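Local coordinates for CoA binding domain protein (Escherichia coli, PDB 3QA9) that belongs to the CoA-binding domain family, with a Rossmann-like nucleotide-binding fold, and is of otherwise undefined function, at residues Glu10-Ile15 with Ile123-Arg128. Numbering follows the deposited sequence.
Sequences EDIREI and IIVANR
Side chains I12 and I15 of the N-terminal helix 9-18 pack on V125, I123 and R128 in a buried, mostly apolar helix-on-sheet contact. Strand 123-126 is an outermost strand of the five-stranded parallel sheet, whose strand order 2-1-3-4-5 fits a Rossmann-like domain. It pairs with strand 101-104. The helix runs across the strand rather than along it: the short axes make an angle of 107° and come within 10.7 Å. I12 and I15, one helical turn apart, both point toward the strand. V125 receives both. Its CG2 meets CD1 of I15 tip to tip at 3.7 Å, and its CG1 lies 3.8 Å from CD1 of I12. With CG1 of V125 anti to the backbone N (chi1 179°), the two methyls part, CG1 to I12 and CG2 chiefly to I15. I15 CD1 also touches CG2 of I123 at 4.0 Å, where the two side chains run past one another in opposing senses. I123 is the exposed member of the contact.

R128, two residues past the strand end, adds a flat polar group. Its guanidinium turns one face to I12. CG1 of I12 sits over the centre of that face, 3.7 Å above the plane, and CD1 of I12 lies 3.7 Å from R128 NE. The polar end is held elsewhere: NE forms a salt bridge with D5, which also accepts a hydrogen bond from the backbone N of A126. E133 of helix 130-137 is a long, weak ion partner of NH1. I12 also touches E133 and L137 of that helix.

The chemistry is thus divided. Methyl groups join the helix to the strand, while the methylene CG1 of I12 covers the R128 guanidinium, whose charge is answered by D5.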
loop_
_atom_site.group_PDB
_atom_site.type_symbol
_atom_site.label_atom_id
_atom_site.label_comp_id
_atom_site.label_asym_id
_atom_site.label_seq_id
_atom_site.Cartn_x
_atom_site.Cartn_y
_atom_site.Cartn_z
ATOM N N GLU A 10 -6.739 -3.452 16.226
ATOM C CA GLU A 10 -7.132 -4.826 15.868
ATOM C C GLU A 10 -7.412 -4.944 14.368
ATOM O O GLU A 10 -6.986 -5.899 13.722
ATOM C CB GLU A 10 -8.378 -5.263 16.666
ATOM C CG GLU A 10 -9.095 -6.498 16.109
ATOM C CD GLU A 10 -8.226 -7.738 16.055
ATOM O OE1 GLU A 10 -8.584 -8.694 15.339
ATOM O OE2 GLU A 10 -7.182 -7.749 16.723
ATOM N N ASP A 11 -8.133 -3.968 13.823
ATOM C CA ASP A 11 -8.465 -3.955 12.397
ATOM C C ASP A 11 -7.188 -3.873 11.559
ATOM O O ASP A 11 -7.048 -4.538 10.547
ATOM C CB ASP A 11 -9.342 -2.744 12.022
ATOM C CG ASP A 11 -10.665 -2.693 12.769
ATOM O OD1 ASP A 11 -11.251 -3.754 13.046
ATOM O OD2 ASP A 11 -11.110 -1.564 13.065
ATOM N N ILE A 12 -6.268 -3.016 11.976
ATOM C CA ILE A 12 -5.009 -2.859 11.263
ATOM C C ILE A 12 -4.249 -4.176 11.290
ATOM O O ILE A 12 -3.694 -4.622 10.289
ATOM C CB ILE A 12 -4.155 -1.758 11.908
ATOM C CG1 ILE A 12 -4.851 -0.410 11.741
ATOM C CG2 ILE A 12 -2.790 -1.737 11.270
ATOM C CD1 ILE A 12 -5.102 -0.035 10.297
ATOM N N ARG A 13 -4.238 -4.800 12.459
ATOM C CA ARG A 13 -3.569 -6.082 12.623
ATOM C C ARG A 13 -4.174 -7.097 11.656
ATOM O O ARG A 13 -3.465 -7.870 11.021
ATOM C CB ARG A 13 -3.713 -6.595 14.068
ATOM C CG ARG A 13 -2.806 -7.786 14.363
ATOM C CD ARG A 13 -3.084 -8.418 15.740
ATOM N NE ARG A 13 -4.462 -8.888 15.821
ATOM C CZ ARG A 13 -4.955 -9.954 15.197
ATOM N NH1 ARG A 13 -4.192 -10.712 14.432
ATOM N NH2 ARG A 13 -6.240 -10.233 15.316
ATOM N N GLU A 14 -5.496 -7.092 11.552
ATOM C CA GLU A 14 -6.182 -8.018 10.657
ATOM C C GLU A 14 -5.810 -7.799 9.202
ATOM O O GLU A 14 -5.607 -8.743 8.447
ATOM C CB GLU A 14 -7.700 -7.893 10.834
ATOM C CG GLU A 14 -8.176 -8.448 12.162
ATOM C CD GLU A 14 -9.677 -8.338 12.376
ATOM O OE1 GLU A 14 -10.427 -8.417 11.392
ATOM O OE2 GLU A 14 -10.100 -8.195 13.536
ATOM N N ILE A 15 -5.721 -6.540 8.809
ATOM C CA ILE A 15 -5.362 -6.216 7.437
ATOM C C ILE A 15 -3.976 -6.748 7.090
ATOM O O ILE A 15 -3.774 -7.353 6.036
ATOM C CB ILE A 15 -5.388 -4.693 7.223
ATOM C CG1 ILE A 15 -6.836 -4.193 7.285
ATOM C CG2 ILE A 15 -4.746 -4.343 5.898
ATOM C CD1 ILE A 15 -6.945 -2.681 7.348
ATOM N N ILE A 123 -11.800 -0.792 2.418
ATOM C CA ILE A 123 -11.390 -0.285 3.712
ATOM C C ILE A 123 -10.306 0.732 3.400
ATOM O O ILE A 123 -9.555 0.591 2.444
ATOM C CB ILE A 123 -10.846 -1.406 4.608
ATOM C CG1 ILE A 123 -11.994 -2.354 4.984
ATOM C CG2 ILE A 123 -10.216 -0.820 5.865
ATOM C CD1 ILE A 123 -11.541 -3.543 5.813
ATOM N N ILE A 124 -10.256 1.758 4.231
ATOM C CA ILE A 124 -9.345 2.885 4.105
ATOM C C ILE A 124 -8.409 2.918 5.318
ATOM O O ILE A 124 -8.876 2.837 6.439
ATOM C CB ILE A 124 -10.203 4.219 4.076
ATOM C CG1 ILE A 124 -10.877 4.440 2.721
ATOM C CG2 ILE A 124 -9.395 5.385 4.422
ATOM C CD1 ILE A 124 -10.296 3.716 1.598
ATOM N N VAL A 125 -7.100 3.007 5.101
ATOM C CA VAL A 125 -6.143 3.141 6.204
ATOM C C VAL A 125 -5.481 4.470 5.859
ATOM O O VAL A 125 -5.104 4.681 4.711
ATOM C CB VAL A 125 -5.080 2.013 6.228
ATOM C CG1 VAL A 125 -4.116 2.242 7.392
ATOM C CG2 VAL A 125 -5.762 0.661 6.388
ATOM N N ALA A 126 -5.359 5.379 6.819
ATOM C CA ALA A 126 -4.773 6.673 6.494
ATOM C C ALA A 126 -3.812 7.222 7.530
ATOM O O ALA A 126 -4.024 7.111 8.743
ATOM C CB ALA A 126 -5.885 7.686 6.222
ATOM N N ASN A 127 -2.754 7.830 7.011
ATOM C CA ASN A 127 -1.691 8.413 7.805
ATOM C C ASN A 127 -1.035 7.376 8.722
ATOM O O ASN A 127 -0.818 7.608 9.908
ATOM C CB ASN A 127 -2.194 9.606 8.616
ATOM C CG ASN A 127 -1.093 10.620 8.875
ATOM O OD1 ASN A 127 -0.970 11.147 9.967
ATOM N ND2 ASN A 127 -0.291 10.898 7.857
ATOM N N ARG A 128 -0.746 6.219 8.140
ATOM C CA ARG A 128 -0.063 5.121 8.805
ATOM C C ARG A 128 0.962 4.591 7.823
ATOM O O ARG A 128 0.878 4.862 6.640
ATOM C CB ARG A 128 -1.027 3.987 9.155
ATOM C CG ARG A 128 -2.153 4.384 10.059
ATOM C CD ARG A 128 -2.826 3.170 10.611
ATOM N NE ARG A 128 -4.161 3.444 11.140
ATOM C CZ ARG A 128 -4.503 3.297 12.410
ATOM N NH1 ARG A 128 -3.601 2.890 13.284
ATOM N NH2 ARG A 128 -5.745 3.537 12.797
#